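Local coordinates for protein estrogen receptor (Crassostrea gigas, PDB 4N1Y) that probably acts as a nuclear-receptor transcription factor of the estrogen receptor family, one whose activity appears to be constitutive rather than switched on by steroid hormone, at residues 210-213 and 219-222; 76-81 and 225-230. One frame throughout, in Å; residues are numbered along the deposited sequence.

Contact 1: residues 210-213 and 219-222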
loop_
_atom_site.group_PDB
_atom_site.type_symbol
_atom_site.label_atom_id
_atom_site.label_comp_id
_atom_site.label_asym_id
_atom_site.label_seq_id
_atom_site.Cartn_x
_atom_site.Cartn_y
_atom_site.Cartn_z
ATOM N N GLN B 210 -16.370 8.980 2.312
ATOM C CA GLN B 210 -16.902 9.265 3.629
ATOM C C GLN B 210 -17.316 10.728 3.716
ATOM O O GLN B 210 -18.356 11.050 4.294
ATOM C CB GLN B 210 -15.876 8.950 4.716
ATOM C CG GLN B 210 -15.576 7.473 4.910
ATOM C CD GLN B 210 -14.508 7.232 5.968
ATOM O OE1 GLN B 210 -13.497 7.933 6.011
ATOM N NE2 GLN B 210 -14.732 6.245 6.831
ATOM N N ARG B 211 -16.541 11.614 3.095
ATOM C CA ARG B 211 -16.842 13.042 3.158
ATOM C C ARG B 211 -17.954 13.411 2.183
ATOM O O ARG B 211 -18.671 14.384 2.381
ATOM C CB ARG B 211 -15.599 13.880 2.870
ATOM C CG ARG B 211 -14.631 14.030 4.032
ATOM C CD ARG B 211 -13.444 14.874 3.625
ATOM N NE ARG B 211 -13.037 14.617 2.251
ATOM C CZ ARG B 211 -12.123 15.330 1.598
ATOM N NH1 ARG B 211 -11.510 16.346 2.209
ATOM N NH2 ARG B 211 -11.793 14.994 0.350
ATOM N N LEU B 212 -18.080 12.630 1.120
ATOM C CA LEU B 212 -19.219 12.728 0.217
ATOM C C LEU B 212 -20.482 12.367 0.962
ATOM O O LEU B 212 -21.503 13.064 0.860
ATOM C CB LEU B 212 -19.059 11.800 -0.983
ATOM C CG LEU B 212 -18.664 12.465 -2.297
ATOM C CD1 LEU B 212 -18.865 11.474 -3.420
ATOM C CD2 LEU B 212 -19.452 13.734 -2.521
ATOM N N LYS B 213 -20.406 11.250 1.684
ATOM C CA LYS B 213 -21.527 10.774 2.483
ATOM C C LYS B 213 -22.007 11.879 3.399
ATOM O O LYS B 213 -23.197 12.172 3.457
ATOM C CB LYS B 213 -21.129 9.552 3.314
ATOM C CG LYS B 213 -22.299 8.855 3.980
ATOM C CD LYS B 213 -21.822 7.619 4.704
ATOM C CE LYS B 213 -20.987 8.012 5.912
ATOM N NZ LYS B 213 -20.073 6.914 6.333
ATOM N N THR B 219 -26.187 11.040 -3.077
ATOM C CA THR B 219 -26.984 10.058 -2.381
ATOM C C THR B 219 -26.356 8.674 -2.428
ATOM O O THR B 219 -25.981 8.187 -3.488
ATOM C CB THR B 219 -28.391 10.037 -2.958
ATOM O OG1 THR B 219 -28.354 9.432 -4.252
ATOM C CG2 THR B 219 -28.897 11.467 -3.104
ATOM N N PHE B 220 -26.213 8.060 -1.262
ATOM C CA PHE B 220 -25.657 6.712 -1.172
ATOM C C PHE B 220 -26.720 5.719 -0.801
ATOM O O PHE B 220 -27.521 6.008 0.080
ATOM C CB PHE B 220 -24.563 6.624 -0.102
ATOM C CG PHE B 220 -23.316 7.388 -0.418
ATOM C CD1 PHE B 220 -22.124 6.722 -0.657
ATOM C CD2 PHE B 220 -23.319 8.773 -0.426
ATOM C CE1 PHE B 220 -20.958 7.428 -0.931
ATOM C CE2 PHE B 220 -22.161 9.485 -0.697
ATOM C CZ PHE B 220 -20.979 8.816 -0.947
ATOM N N CYS B 221 -26.749 4.543 -1.420
ATOM C CA CYS B 221 -27.603 3.516 -0.835
ATOM C C CYS B 221 -26.850 2.929 0.318
ATOM O O CYS B 221 -25.648 3.189 0.499
ATOM C CB CYS B 221 -28.063 2.413 -1.805
ATOM S SG CYS B 221 -29.560 2.805 -2.749
ATOM N N ASP B 222 -27.557 2.047 1.011
ATOM C CA ASP B 222 -27.185 1.578 2.321
ATOM C C ASP B 222 -26.025 0.607 2.283
ATOM O O ASP B 222 -25.223 0.584 3.210
ATOM C CB ASP B 222 -28.400 0.968 2.987
ATOM C CG ASP B 222 -29.535 1.962 3.112
ATOM O OD1 ASP B 222 -29.279 3.085 3.580
ATOM O OD2 ASP B 222 -30.683 1.639 2.743
#
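Phe220 turns its ring back onto the end of the helix that precedes it, meeting Leu212 and Lys213. This is the link between the last two helices of the nuclear-receptor ligand-binding domain, and it illustrates how one aromatic side chain from a short loop can pack back on the preceding helix. The outer rim of the ring does the touching. CZ of Phe220 lies 3.5 Å from CB of Leu212, which comes in at the ring edge, near its plane. Next to it, CE2 of Phe220 is 3.4 Å from the backbone N of Lys213, while CB of that lysine stands over one face, displaced toward the rim. The contact is therefore made with the first carbons of both helix residues and with the helix backbone itself. With CG anti to the carbonyl carbon and beside the backbone N (chi1 -68°), the Phe220 ring is directed at the helix end.

Further out, Leu212 also packs on Leu38 and Val218, and Phe220 on Val42 of helix 34-56 and on Leu228. Cys221 follows at the N-cap position of helix 222-229. The Lys213 chain bends at chi3 and passes beside Leu228; its NZ is modelled very close to OD1 of Asp229, a salt bridge of doubtful geometry. On the other side of Phe220 in sequence, the backbone N of Thr219 hydrogen-bonds to OD1 of Asn39.

Contact 2: residues 76-81 and 225-230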
loop_
_atom_site.group_PDB
_atom_site.type_symbol
_atom_site.label_atom_id
_atom_site.label_comp_id
_atom_site.label_asym_id
_atom_site.label_seq_id
_atom_site.Cartn_x
_atom_site.Cartn_y
_atom_site.Cartn_z
ATOM N N CYS B 76 -12.351 -4.216 4.564
ATOM C CA CYS B 76 -11.054 -3.581 4.406
ATOM C C CYS B 76 -10.774 -3.164 2.964
ATOM O O CYS B 76 -10.373 -2.025 2.724
ATOM C CB CYS B 76 -9.937 -4.496 4.904
ATOM S SG CYS B 76 -9.902 -4.764 6.694
ATOM N N CYS B 77 -11.045 -4.048 2.007
ATOM C CA CYS B 77 -10.444 -3.893 0.689
ATOM C C CYS B 77 -11.411 -3.588 -0.469
ATOM O O CYS B 77 -10.986 -3.581 -1.630
ATOM C CB CYS B 77 -9.665 -5.162 0.345
ATOM S SG CYS B 77 -10.759 -6.501 -0.184
ATOM N N TRP B 78 -12.682 -3.315 -0.171
ATOM C CA TRP B 78 -13.678 -3.143 -1.229
ATOM C C TRP B 78 -13.275 -2.044 -2.190
ATOM O O TRP B 78 -13.374 -2.214 -3.407
ATOM C CB TRP B 78 -15.056 -2.834 -0.647
ATOM C CG TRP B 78 -15.099 -1.589 0.196
ATOM C CD1 TRP B 78 -14.672 -1.457 1.490
ATOM C CD2 TRP B 78 -15.625 -0.311 -0.182
ATOM N NE1 TRP B 78 -14.883 -0.175 1.932
ATOM C CE2 TRP B 78 -15.459 0.552 0.924
ATOM C CE3 TRP B 78 -16.197 0.195 -1.354
ATOM C CZ2 TRP B 78 -15.848 1.890 0.891
ATOM C CZ3 TRP B 78 -16.583 1.527 -1.381
ATOM C CH2 TRP B 78 -16.411 2.353 -0.265
ATOM N N MET B 79 -12.793 -0.930 -1.655
ATOM C CA MET B 79 -12.432 0.192 -2.517
ATOM C C MET B 79 -11.220 -0.128 -3.393
ATOM O O MET B 79 -11.151 0.309 -4.542
ATOM C CB MET B 79 -12.163 1.447 -1.692
ATOM C CG MET B 79 -11.749 2.648 -2.524
ATOM S SD MET B 79 -13.059 3.191 -3.649
ATOM C CE MET B 79 -13.939 4.322 -2.567
ATOM N N GLU B 80 -10.257 -0.863 -2.842
ATOM C CA GLU B 80 -9.077 -1.267 -3.607
ATOM C C GLU B 80 -9.506 -2.133 -4.786
ATOM O O GLU B 80 -9.048 -1.945 -5.913
ATOM C CB GLU B 80 -8.081 -2.042 -2.743
ATOM C CG GLU B 80 -7.759 -1.413 -1.407
ATOM C CD GLU B 80 -6.893 -2.313 -0.527
ATOM O OE1 GLU B 80 -5.915 -2.893 -1.047
ATOM O OE2 GLU B 80 -7.221 -2.481 0.675
ATOM N N LEU B 81 -10.422 -3.060 -4.527
ATOM C CA LEU B 81 -10.909 -3.942 -5.574
ATOM C C LEU B 81 -11.575 -3.147 -6.689
ATOM O O LEU B 81 -11.327 -3.403 -7.860
ATOM C CB LEU B 81 -11.877 -4.973 -4.998
ATOM C CG LEU B 81 -11.180 -6.031 -4.134
ATOM C CD1 LEU B 81 -12.192 -6.909 -3.393
ATOM C CD2 LEU B 81 -10.187 -6.883 -4.947
ATOM N N LYS B 225 -23.102 2.713 2.000
ATOM C CA LYS B 225 -23.126 3.461 3.232
ATOM C C LYS B 225 -22.673 2.601 4.439
ATOM O O LYS B 225 -21.987 3.106 5.328
ATOM C CB LYS B 225 -24.513 4.060 3.405
ATOM C CG LYS B 225 -24.772 4.766 4.690
ATOM C CD LYS B 225 -26.277 4.952 4.820
ATOM C CE LYS B 225 -26.858 5.532 3.529
ATOM N NZ LYS B 225 -28.344 5.656 3.564
ATOM N N GLU B 226 -23.016 1.311 4.475
ATOM C CA GLU B 226 -22.546 0.472 5.591
ATOM C C GLU B 226 -21.036 0.289 5.464
ATOM O O GLU B 226 -20.319 0.241 6.467
ATOM C CB GLU B 226 -23.226 -0.910 5.663
ATOM C CG GLU B 226 -24.757 -0.939 5.643
ATOM C CD GLU B 226 -25.330 -2.364 5.545
ATOM O OE1 GLU B 226 -24.737 -3.182 4.812
ATOM O OE2 GLU B 226 -26.416 -2.643 6.118
ATOM N N MET B 227 -20.552 0.152 4.235
ATOM C CA MET B 227 -19.121 -0.008 4.028
ATOM C C MET B 227 -18.346 1.192 4.544
ATOM O O MET B 227 -17.262 1.046 5.109
ATOM C CB MET B 227 -18.811 -0.234 2.551
ATOM C CG MET B 227 -19.489 -1.464 2.040
ATOM S SD MET B 227 -18.857 -2.925 2.885
ATOM C CE MET B 227 -17.418 -3.284 1.903
ATOM N N LEU B 228 -18.918 2.377 4.380
ATOM C CA LEU B 228 -18.225 3.585 4.792
ATOM C C LEU B 228 -18.211 3.671 6.311
ATOM O O LEU B 228 -17.206 4.062 6.908
ATOM C CB LEU B 228 -18.888 4.812 4.171
ATOM C CG LEU B 228 -18.623 4.909 2.668
ATOM C CD1 LEU B 228 -19.380 6.061 2.045
ATOM C CD2 LEU B 228 -17.134 5.019 2.374
ATOM N N ASP B 229 -19.315 3.267 6.932
ATOM C CA ASP B 229 -19.451 3.376 8.381
ATOM C C ASP B 229 -18.744 2.253 9.137
ATOM O O ASP B 229 -18.688 2.269 10.365
ATOM C CB ASP B 229 -20.936 3.400 8.767
ATOM C CG ASP B 229 -21.645 4.674 8.306
ATOM O OD1 ASP B 229 -20.976 5.712 8.113
ATOM O OD2 ASP B 229 -22.881 4.637 8.131
ATOM N N ALA B 230 -18.188 1.303 8.394
ATOM C CA ALA B 230 -17.377 0.217 8.947
ATOM C C ALA B 230 -15.986 0.693 9.355
ATOM O O ALA B 230 -15.273 -0.004 10.073
ATOM C CB ALA B 230 -17.279 -0.935 7.961
#
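The hydrogen bond from Leu81 N to Cys77 O, 3.0 Å long, spans the turn of helix that carries Trp78, the residue whose indole receives Met227 and Leu228. No hydrogen bond joins the two segments, and the contact shows how an aromatic face, a sulfur and a methyl group can dock one helix on another. The helix is kinked here: the N atoms of Met79 and Glu80 have no bond to the preceding turn.

Met227 lies over one face of the indole. Its CB stands above the five-membered ring of Trp78, 21° off the ring normal, a CH-pi contact; the ring atom nearest to Met227 CB is Trp78 CE2, at 3.8 Å. Bends at chi2 (-64°) and chi3 (-85°) curl the chain across the ring, bringing CE to the CG and CD1 side. SD of Met227 passes obliquely over the same five-membered ring of Trp78, a Met-aromatic contact. The side chains of Trp78 and Met227 slide past each other in opposite directions. On the opposite face, Met79 of the same helix places its CB over the ring centre, and the indole is sandwiched between two methionines. Leu228 comes instead at the edge, near the ring plane, its CD2 3.7 Å from CZ2 of Trp78 and its chain at about a right angle to that side chain.

In the family fold, helix 222-229 probably corresponds to the activation helix, and its docking here is consistent with an active-like position. It packs against helix 67-89 with helix 34-56 alongside, where Leu49 touches both Trp78 and Met227, while Ile206 of helix 187-215 touches Trp78 and Met79.

Overall arrangement
Contacts 1 and 2 illustrate one principle at two depths: a terminal helix makes contacts both through the loop that leads into it and through the face it presents to the body of the domain. Contact 1, its centre about 19 Å from the chain centre, is partly buried and local, joining residues close in sequence. Contact 2, its centre about 11 Å from the chain centre, is buried and brings together segments far apart in the chain. Contact 1 sets an aromatic ring against helix backbone and first side-chain carbons, whereas contact 2 uses longer apolar and sulfur-bearing side chains. Leu228, touching both Phe220 and Trp78, bridges the two.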